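Local structure of R-imine reductase (3ZGY) at residues A141-A146 with G167-G172; A148-S153 with A171-L176. The protein catalyses the NADPH-dependent, R-selective reduction of an imine substrate. All coordinates share one frame; numbering follows the deposited sequence.

Contact 1: residues A141-A146 with G167-G172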
loop_
_atom_site.group_PDB
_atom_site.type_symbol
_atom_site.label_atom_id
_atom_site.label_comp_id
_atom_site.label_asym_id
_atom_site.label_seq_id
_atom_site.Cartn_x
_atom_site.Cartn_y
_atom_site.Cartn_z
ATOM N N ALA D 141 -12.505 -2.627 -18.505
ATOM C CA ALA D 141 -11.559 -2.460 -19.605
ATOM C C ALA D 141 -10.495 -3.578 -19.648
ATOM O O ALA D 141 -10.121 -4.025 -20.738
ATOM C CB ALA D 141 -10.909 -1.105 -19.512
ATOM N N ALA D 142 -10.016 -4.042 -18.491
ATOM C CA ALA D 142 -8.892 -5.017 -18.479
ATOM C C ALA D 142 -9.320 -6.429 -18.783
ATOM O O ALA D 142 -8.497 -7.280 -19.029
ATOM C CB ALA D 142 -8.169 -4.985 -17.145
ATOM N N ILE D 143 -10.614 -6.706 -18.741
ATOM C CA ILE D 143 -11.094 -8.073 -19.001
ATOM C C ILE D 143 -10.667 -8.484 -20.390
ATOM O O ILE D 143 -10.778 -7.731 -21.325
ATOM C CB ILE D 143 -12.625 -8.188 -18.885
ATOM C CG1 ILE D 143 -13.103 -7.826 -17.480
ATOM C CG2 ILE D 143 -13.098 -9.578 -19.261
ATOM C CD1 ILE D 143 -12.442 -8.609 -16.371
ATOM N N GLY D 144 -10.181 -9.707 -20.513
ATOM C CA GLY D 144 -9.725 -10.235 -21.792
ATOM C C GLY D 144 -8.327 -9.802 -22.131
ATOM O O GLY D 144 -7.925 -9.972 -23.253
ATOM N N THR D 145 -7.593 -9.216 -21.187
ATOM C CA THR D 145 -6.220 -8.797 -21.449
ATOM C C THR D 145 -5.258 -9.314 -20.386
ATOM O O THR D 145 -5.680 -9.883 -19.359
ATOM C CB THR D 145 -6.108 -7.268 -21.522
ATOM O OG1 THR D 145 -5.921 -6.725 -20.195
ATOM C CG2 THR D 145 -7.327 -6.663 -22.195
ATOM N N ALA D 146 -3.965 -9.074 -20.588
ATOM C CA ALA D 146 -3.003 -9.518 -19.585
ATOM C C ALA D 146 -3.129 -8.722 -18.272
ATOM O O ALA D 146 -2.625 -9.150 -17.242
ATOM C CB ALA D 146 -1.601 -9.436 -20.132
ATOM N N GLY D 167 -10.008 -19.029 -19.082
ATOM C CA GLY D 167 -8.745 -18.338 -19.389
ATOM C C GLY D 167 -8.952 -17.238 -20.421
ATOM O O GLY D 167 -8.180 -16.287 -20.470
ATOM N N GLY D 168 -10.024 -17.359 -21.208
ATOM C CA GLY D 168 -10.490 -16.293 -22.074
ATOM C C GLY D 168 -10.676 -14.904 -21.439
ATOM O O GLY D 168 -10.698 -13.925 -22.145
ATOM N N LEU D 169 -10.800 -14.831 -20.117
ATOM C CA LEU D 169 -10.922 -13.597 -19.416
ATOM C C LEU D 169 -9.591 -12.919 -19.166
ATOM O O LEU D 169 -9.550 -11.771 -18.670
ATOM C CB LEU D 169 -11.606 -13.834 -18.073
ATOM C CG LEU D 169 -12.970 -14.513 -18.159
ATOM C CD1 LEU D 169 -13.486 -14.804 -16.762
ATOM C CD2 LEU D 169 -13.987 -13.644 -18.901
ATOM N N GLY D 170 -8.501 -13.578 -19.493
ATOM C CA GLY D 170 -7.211 -12.965 -19.271
ATOM C C GLY D 170 -6.196 -13.916 -18.700
ATOM O O GLY D 170 -6.539 -14.927 -18.129
ATOM N N ALA D 171 -4.925 -13.612 -18.917
ATOM C CA ALA D 171 -3.871 -14.472 -18.433
ATOM C C ALA D 171 -3.802 -14.344 -16.917
ATOM O O ALA D 171 -3.249 -15.214 -16.246
ATOM C CB ALA D 171 -2.540 -14.109 -19.076
ATOM N N GLY D 172 -4.328 -13.256 -16.383
ATOM C CA GLY D 172 -4.337 -13.103 -14.945
ATOM C C GLY D 172 -5.385 -13.940 -14.216
ATOM O O GLY D 172 -5.460 -13.883 -12.979
#
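The carbonyl oxygen of A142 is held twice by T145, the residue whose own carbonyl oxygen reaches across to G170. The T145 backbone N bonds to A142 O at 3.0 Å and closes a type II turn from A142 to T145, while T145 OG1 donates to the same A142 O at 2.9 Å. Both donors come in from one face of that carbonyl. The T145 hydroxyl is also hydrogen-bonded to the backbone N of D147, so this single group ties the end of the turn to the chain that follows it. G144 takes the third place of the turn with a positive phi of 82°, and its N-H is left to face the other segment. There G144 N donates to L169 O at 2.8 Å in a fairly straight bond, 156° at the hydrogen; the donor stands above the L169 carbonyl plane, not on a lone pair.

In the 167-172 segment, G167 to G170 makes a type I turn just where helix 163-167 runs out, with G170 N on G167 O at 2.9 Å. G170 then swings to positive phi, and T145 O lies 3.4 Å from G170 CA. Next to the polar link, I143 and L169 run side by side, pointing the same way. The I143 CG2 methyl, anti to the backbone N, meets L169 CD2 at 4.2 Å. Both side chains continue onto helix 29-40, I143 on M30 and A33, L169 on L34 and F38. M30 is an NADP(+)-binding residue, though no cofactor is bound in this chain. The two loops thus pack on the helix that follows the glycine-rich turn of a Rossmann-type dinucleotide-binding domain.

Contact 2: residues A148-S153 with A171-L176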
loop_
_atom_site.group_PDB
_atom_site.type_symbol
_atom_site.label_atom_id
_atom_site.label_comp_id
_atom_site.label_asym_id
_atom_site.label_seq_id
_atom_site.Cartn_x
_atom_site.Cartn_y
_atom_site.Cartn_z
ATOM N N ALA D 148 -6.103 -8.060 -16.762
ATOM C CA ALA D 148 -7.156 -8.677 -15.969
ATOM C C ALA D 148 -6.560 -9.545 -14.872
ATOM O O ALA D 148 -5.572 -10.266 -15.086
ATOM C CB ALA D 148 -8.052 -9.540 -16.826
ATOM N N VAL D 149 -7.184 -9.451 -13.708
ATOM C CA VAL D 149 -6.978 -10.380 -12.626
ATOM C C VAL D 149 -8.336 -10.903 -12.198
ATOM O O VAL D 149 -9.229 -10.130 -11.856
ATOM C CB VAL D 149 -6.318 -9.709 -11.414
ATOM C CG1 VAL D 149 -6.096 -10.737 -10.321
ATOM C CG2 VAL D 149 -5.006 -9.082 -11.810
ATOM N N VAL D 150 -8.493 -12.218 -12.242
ATOM C CA VAL D 150 -9.764 -12.848 -11.904
ATOM C C VAL D 150 -9.439 -14.018 -11.083
ATOM O O VAL D 150 -8.733 -14.901 -11.540
ATOM C CB VAL D 150 -10.487 -13.309 -13.148
ATOM C CG1 VAL D 150 -11.779 -13.942 -12.735
ATOM C CG2 VAL D 150 -10.744 -12.132 -14.060
ATOM N N LEU D 151 -9.874 -13.995 -9.836
ATOM C CA LEU D 151 -9.560 -15.073 -8.877
ATOM C C LEU D 151 -10.700 -16.062 -8.811
ATOM O O LEU D 151 -11.867 -15.685 -8.962
ATOM C CB LEU D 151 -9.313 -14.490 -7.522
ATOM C CG LEU D 151 -8.284 -13.352 -7.511
ATOM C CD1 LEU D 151 -8.201 -12.768 -6.119
ATOM C CD2 LEU D 151 -6.916 -13.814 -7.960
ATOM N N LEU D 152 -10.368 -17.331 -8.678
ATOM C CA LEU D 152 -11.390 -18.374 -8.677
ATOM C C LEU D 152 -11.063 -19.353 -7.571
ATOM O O LEU D 152 -9.903 -19.653 -7.357
ATOM C CB LEU D 152 -11.381 -19.098 -10.015
ATOM C CG LEU D 152 -11.757 -18.286 -11.244
ATOM C CD1 LEU D 152 -11.547 -19.100 -12.482
ATOM C CD2 LEU D 152 -13.196 -17.848 -11.226
ATOM N N SER D 153 -12.070 -19.863 -6.886
ATOM C CA SER D 153 -11.824 -20.830 -5.842
ATOM C C SER D 153 -12.993 -21.769 -5.787
ATOM O O SER D 153 -14.124 -21.421 -6.195
ATOM C CB SER D 153 -11.605 -20.134 -4.499
ATOM O OG SER D 153 -12.703 -19.255 -4.212
ATOM N N ALA D 171 -4.925 -13.612 -18.917
ATOM C CA ALA D 171 -3.871 -14.472 -18.433
ATOM C C ALA D 171 -3.802 -14.344 -16.917
ATOM O O ALA D 171 -3.249 -15.214 -16.246
ATOM C CB ALA D 171 -2.540 -14.109 -19.076
ATOM N N GLY D 172 -4.328 -13.256 -16.383
ATOM C CA GLY D 172 -4.337 -13.103 -14.945
ATOM C C GLY D 172 -5.385 -13.940 -14.216
ATOM O O GLY D 172 -5.460 -13.883 -12.979
ATOM N N THR D 173 -6.210 -14.675 -14.976
ATOM C CA THR D 173 -7.172 -15.617 -14.416
ATOM C C THR D 173 -6.489 -16.748 -13.649
ATOM O O THR D 173 -5.714 -17.460 -14.198
ATOM C CB THR D 173 -8.028 -16.233 -15.505
ATOM O OG1 THR D 173 -8.716 -15.190 -16.187
ATOM C CG2 THR D 173 -9.031 -17.177 -14.915
ATOM N N THR D 174 -6.744 -16.853 -12.352
ATOM C CA THR D 174 -5.999 -17.710 -11.516
ATOM C C THR D 174 -6.877 -18.478 -10.504
ATOM O O THR D 174 -7.754 -17.929 -9.857
ATOM C CB THR D 174 -4.784 -16.966 -10.855
ATOM O OG1 THR D 174 -4.632 -17.388 -9.511
ATOM C CG2 THR D 174 -4.910 -15.481 -10.835
ATOM N N TYR D 175 -6.578 -19.771 -10.391
ATOM C CA TYR D 175 -7.280 -20.700 -9.560
ATOM C C TYR D 175 -6.546 -20.784 -8.297
ATOM O O TYR D 175 -5.406 -21.135 -8.314
ATOM C CB TYR D 175 -7.281 -22.097 -10.172
ATOM C CG TYR D 175 -7.833 -23.132 -9.228
ATOM C CD1 TYR D 175 -9.179 -23.267 -9.049
ATOM C CD2 TYR D 175 -6.993 -23.986 -8.531
ATOM C CE1 TYR D 175 -9.696 -24.210 -8.183
ATOM C CE2 TYR D 175 -7.484 -24.962 -7.647
ATOM C CZ TYR D 175 -8.828 -25.060 -7.474
ATOM O OH TYR D 175 -9.322 -26.030 -6.636
ATOM N N LEU D 176 -7.221 -20.504 -7.187
ATOM C CA LEU D 176 -6.561 -20.292 -5.899
ATOM C C LEU D 176 -6.567 -21.496 -5.011
ATOM O O LEU D 176 -5.807 -21.541 -4.062
ATOM C CB LEU D 176 -7.302 -19.195 -5.162
ATOM C CG LEU D 176 -7.205 -17.767 -5.668
ATOM C CD1 LEU D 176 -8.233 -16.942 -4.898
ATOM C CD2 LEU D 176 -5.792 -17.233 -5.410
#
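Three backbone hydrogen bonds zip V150-L152 to T174-L176 in parallel register. T174 N donates to V150 O at 2.9 Å, L152 N returns a bond to T174 O at 2.9 Å, and L176 N closes the run on L152 O at 2.8 Å. The two outer bonds are nearly straight, whereas the middle one is bent to 137° at the hydrogen; all three donors nonetheless sit almost along the C=O axis of their acceptors. The same oxygens also meet CA-H groups: T173 CA at V150 O, L151 CA at T174 O, Y175 CA at L152 O.

The short strands, inclined by 21°, are consecutive in the sheet and joined through helices 156-159 and 163-167, which makes them a beta-alpha-beta crossover at the far edge of the Rossmann-type sheet. Strand 173-175 is outermost within the chain; strand 150-153 lies between it and strand 130-136, with which 150-153 pairs antiparallel.

Apolar contacts divide between the two faces. On the face of L151 and T174, these side chains lie side by side, with L151 CD2 3.9 Å from T174 CG2. L176 turns its side chain to the partner strand, CD1 coming to L151 CB at 3.8 Å. This face meets helix 182-209, with L151 and L176 both on Y186, and F221 of the second subunit also packs on L151. On the face of V150, L152, T173 and Y175, the side chains of L152 and T173 cross at a slant, CD1 to CG2 at 4.0 Å. T173 CG2 stands anti to its backbone N (chi1 -59° for OG1), which turns it to that leucine, while OG1 bonds to G170 O.

Two polar ends find partners next to the strands: Y175 OH bonds to G154 O, directly after S153, and the buried S153 OG to D133 O and A183 N.

Contacts 1 and 2 follow one another along the same two runs of chain and share A171 and G172, with their centres about 9 Å apart. Contact 1 is the looser, loop-on-loop end: two turns joined by one backbone bond and one apolar pair, partly buried. Contact 2 lies deeper, where the same chain runs have become paired strands with a ladder of bonds and apolar packing on both faces. A148 joins them, its CB lying against A142 O and L169 O, and next to I143 and G170. Their neighbours differ too: contact 1 packs on helix 29-40 beside the cofactor site, contact 2 on helices 156-159 and 182-209, with L151 alone reaching F221 of the second subunit.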